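Local coordinates for DNA mismatch repair protein MutS (Thermus aquaticus, PDB 1EWQ) that takes part in DNA mismatch repair, binding mismatched duplexes, and carries a weak ATPase activity, at residues L527-Y530 against A531-E535; D307-E310 against G311-E315. All coordinates share one frame; numbering follows the deposited sequence.

Contact 1: L527-Y530 against A531-E535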
# COMPACT_ATOMS: atom_id res chain seq x y z
N LEU C 527 -23.74 -26.55 10.39
CA LEU C 527 -23.93 -27.44 9.25
C LEU C 527 -23.11 -26.94 8.06
O LEU C 527 -22.63 -27.74 7.27
CB LEU C 527 -25.41 -27.50 8.88
CG LEU C 527 -26.29 -27.98 10.03
CD1 LEU C 527 -27.75 -27.74 9.71
CD2 LEU C 527 -26.02 -29.47 10.28
N ASP C 528 -22.97 -25.62 7.95
CA ASP C 528 -22.20 -25.02 6.86
C ASP C 528 -20.75 -25.51 7.00
O ASP C 528 -20.12 -25.90 6.00
CB ASP C 528 -22.28 -23.48 6.94
CG ASP C 528 -21.52 -22.77 5.81
OD1 ASP C 528 -21.33 -23.35 4.72
OD2 ASP C 528 -21.13 -21.59 6.00
N VAL C 529 -20.23 -25.52 8.23
CA VAL C 529 -18.86 -25.96 8.49
C VAL C 529 -18.63 -27.45 8.22
O VAL C 529 -17.66 -27.82 7.55
CB VAL C 529 -18.46 -25.62 9.93
CG1 VAL C 529 -17.12 -26.27 10.27
CG2 VAL C 529 -18.33 -24.09 10.07
N TYR C 530 -19.51 -28.30 8.73
CA TYR C 530 -19.39 -29.73 8.52
C TYR C 530 -19.43 -30.09 7.04
O TYR C 530 -18.62 -30.88 6.56
CB TYR C 530 -20.51 -30.46 9.26
CG TYR C 530 -20.43 -30.34 10.77
CD1 TYR C 530 -21.57 -30.09 11.53
CD2 TYR C 530 -19.22 -30.54 11.44
CE1 TYR C 530 -21.51 -30.04 12.92
CE2 TYR C 530 -19.15 -30.50 12.83
CZ TYR C 530 -20.30 -30.25 13.57
OH TYR C 530 -20.23 -30.24 14.95
N ALA C 531 -20.38 -29.50 6.31
CA ALA C 531 -20.49 -29.78 4.88
C ALA C 531 -19.25 -29.25 4.15
O ALA C 531 -18.75 -29.86 3.20
CB ALA C 531 -21.76 -29.13 4.31
N ALA C 532 -18.75 -28.10 4.61
CA ALA C 532 -17.56 -27.49 4.02
C ALA C 532 -16.30 -28.33 4.23
O ALA C 532 -15.48 -28.48 3.32
CB ALA C 532 -17.35 -26.09 4.59
N LEU C 533 -16.13 -28.86 5.44
CA LEU C 533 -14.96 -29.67 5.74
C LEU C 533 -15.06 -30.98 4.96
O LEU C 533 -14.04 -31.55 4.57
CB LEU C 533 -14.86 -29.96 7.24
CG LEU C 533 -14.56 -28.74 8.13
CD1 LEU C 533 -14.60 -29.12 9.60
CD2 LEU C 533 -13.20 -28.19 7.77
N ALA C 534 -16.29 -31.44 4.72
CA ALA C 534 -16.49 -32.67 3.96
C ALA C 534 -16.13 -32.39 2.51
O ALA C 534 -15.52 -33.23 1.85
CB ALA C 534 -17.95 -33.16 4.06
N GLU C 535 -16.52 -31.21 2.04
CA GLU C 535 -16.24 -30.78 0.67
C GLU C 535 -14.74 -30.79 0.41
O GLU C 535 -14.28 -31.33 -0.60
CB GLU C 535 -16.78 -29.37 0.46
CG GLU C 535 -17.00 -28.99 -0.99
CD GLU C 535 -18.19 -29.71 -1.61
OE1 GLU C 535 -18.98 -30.30 -0.86
OE2 GLU C 535 -18.34 -29.68 -2.84
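V529 and L533, one helical turn apart, lie side by side and point the same way, with CG1 of V529 3.9 Å from CD1 of L533. Two torsions make this meeting possible. The CG1 branch of V529 stands anti to its backbone N (chi1 171°), while L533 turns CG anti to its own carbonyl carbon (chi1 -67°), which also brings that CG to 3.3 Å from V529 O. The same carbonyl accepts the amide of L533, N to O 2.8 Å, so backbone and side chains tie the same two residues together. Trimming L533 to an alanine would probably leave CG1 of V529 without its neighbour along the helix and open a gap beside the V529 carbonyl.

Three more i to i+4 bonds complete the turn: A531 N to L527 O, A532 N to D528 O and A534 N to Y530 O. The alanine side chains lie close to the backbone, CB of A532 3.1 Å from D528 O. D528 sends its carboxylate outside the turn, OD1 to the amide of R280 and OD2 to the hydroxyl of T281, so both oxygens of this buried group have partners. Y530 OH bonds to E526 a turn earlier.

All this belongs to the long helix 514-540, which lies largely in the MutS domain III family region. V529 packs on L287, L288 and W291 of helix 282-293, A531 and A532 meet R323 of helix 316-326, and L527, Y530 and A534 face helix 299-314.

Contact 2: D307-E310 against G311-E315; sequences DRVE and GFVRE
The last turns of helix 299-314, in the MutS domain III family region, carry this contact: an i to i+4 salt bridge between E310 and R314 along one flank, and an arginine lying beside a phenylalanine along another. E310 OE1 meets R314 NH2 at 2.9 Å, the two side chains crossing at a slant with their carboxylate and guanidinium planes 50° apart. OE2 lies in the guanidinium plane at its edge but farther off, so the grip is through one oxygen. E310 reaches across with CG anti to the backbone N (chi1 -176°) and continues extended; its CG passes 3.5 Å from R314 NE. R314 is straight from CG to NE and rests its own CG 3.2 Å from E310 O, the carbonyl that accepts its amide.

R308 and F312 point the same way, side by side, guanidinium and ring 28° apart. A bend at chi3 swings the end of the R308 chain back toward the ring, where NH1 stands 3.8 Å from F312 CE1. V309 CG1 and V313 CG2 approach more loosely, at 4.3 Å, and both residues touch F608. D307 OD1 makes a salt bridge to R544, to which E310 OE1 has a long, weak ion pair.

The backbone bonds run i to i+4 from D307 O to G311 N through to E310 O with R314 N, and weaker i to i+3 bonds join V309 O to F312 N and E310 O to V313 N as the helix nears its end at R314. Beside them, V313 CG2 comes to 3.4 Å from V309 O.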
# COMPACT_ATOMS: atom_id res chain seq x y z
N ASP C 307 -17.89 -37.24 13.08
CA ASP C 307 -19.03 -38.03 12.63
C ASP C 307 -19.86 -37.21 11.66
O ASP C 307 -20.21 -37.69 10.59
CB ASP C 307 -19.90 -38.50 13.80
CG ASP C 307 -19.23 -39.58 14.60
OD1 ASP C 307 -18.46 -40.36 14.01
OD2 ASP C 307 -19.47 -39.67 15.83
N ARG C 308 -20.15 -35.95 12.01
CA ARG C 308 -20.93 -35.11 11.12
C ARG C 308 -20.22 -34.85 9.79
O ARG C 308 -20.86 -34.80 8.73
CB ARG C 308 -21.27 -33.79 11.81
CG ARG C 308 -22.27 -33.95 12.95
CD ARG C 308 -22.97 -32.63 13.28
NE ARG C 308 -24.39 -32.67 12.94
CZ ARG C 308 -24.85 -32.87 11.70
NH1 ARG C 308 -24.01 -33.03 10.69
NH2 ARG C 308 -26.16 -32.97 11.48
N VAL C 309 -18.90 -34.68 9.83
CA VAL C 309 -18.13 -34.45 8.61
C VAL C 309 -18.23 -35.69 7.74
O VAL C 309 -18.61 -35.62 6.56
CB VAL C 309 -16.63 -34.22 8.93
CG1 VAL C 309 -15.83 -34.06 7.64
CG2 VAL C 309 -16.47 -33.00 9.83
N GLU C 310 -17.90 -36.84 8.33
CA GLU C 310 -17.94 -38.11 7.62
C GLU C 310 -19.30 -38.33 6.99
O GLU C 310 -19.41 -38.85 5.89
CB GLU C 310 -17.63 -39.25 8.58
CG GLU C 310 -17.56 -40.61 7.92
CD GLU C 310 -16.87 -41.64 8.80
OE1 GLU C 310 -17.44 -42.03 9.83
OE2 GLU C 310 -15.75 -42.06 8.45
N GLY C 311 -20.34 -37.91 7.70
CA GLY C 311 -21.70 -38.06 7.21
C GLY C 311 -21.92 -37.29 5.92
O GLY C 311 -22.60 -37.77 5.02
N PHE C 312 -21.34 -36.09 5.82
CA PHE C 312 -21.50 -35.30 4.61
C PHE C 312 -20.54 -35.79 3.53
O PHE C 312 -20.74 -35.51 2.35
CB PHE C 312 -21.27 -33.81 4.88
CG PHE C 312 -22.49 -33.09 5.39
CD1 PHE C 312 -22.47 -32.46 6.63
CD2 PHE C 312 -23.64 -33.02 4.62
CE1 PHE C 312 -23.58 -31.76 7.09
CE2 PHE C 312 -24.77 -32.32 5.08
CZ PHE C 312 -24.74 -31.69 6.32
N VAL C 313 -19.50 -36.51 3.93
CA VAL C 313 -18.55 -37.03 2.97
C VAL C 313 -19.23 -38.17 2.22
O VAL C 313 -19.05 -38.32 1.01
CB VAL C 313 -17.27 -37.57 3.65
CG1 VAL C 313 -16.49 -38.46 2.69
CG2 VAL C 313 -16.39 -36.40 4.10
N ARG C 314 -20.03 -38.96 2.93
CA ARG C 314 -20.73 -40.08 2.32
C ARG C 314 -21.94 -39.63 1.52
O ARG C 314 -22.03 -39.90 0.33
CB ARG C 314 -21.21 -41.06 3.40
CG ARG C 314 -20.12 -41.54 4.32
CD ARG C 314 -20.65 -42.56 5.30
NE ARG C 314 -19.68 -42.86 6.34
CZ ARG C 314 -19.88 -43.75 7.31
NH1 ARG C 314 -21.02 -44.43 7.36
NH2 ARG C 314 -18.94 -43.96 8.22
N GLU C 315 -22.85 -38.93 2.18
CA GLU C 315 -24.07 -38.44 1.54
C GLU C 315 -23.82 -37.26 0.60
O GLU C 315 -24.20 -36.13 0.89
CB GLU C 315 -25.07 -38.08 2.63
CG GLU C 315 -25.38 -39.26 3.52
CD GLU C 315 -26.03 -40.38 2.74
OE1 GLU C 315 -25.95 -41.55 3.17
OE2 GLU C 315 -26.65 -40.09 1.69

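In the fold
Contact 2 precedes contact 1 by about 210 residues, yet the two are neighbours in space, their centres about 9 Å apart. Contact 1 lies on helix 514-540 and contact 2 on helix 299-314, and the packing between them joins the helices. A534 of contact 1 meets contact 2 with its CB 3.5 Å from F312 CB and 3.6 Å from V313 CG2, an approach consistent with its small side chain. Beside it, R308 lies against L527 and Y530. R319 bridges the two, with a salt bridge to E535 and a hydrogen bond to the F312 carbonyl. Both are structural packing, away from the predicted ATP site; their nearest atoms are about 35 Å and 45 Å from the bound DNA.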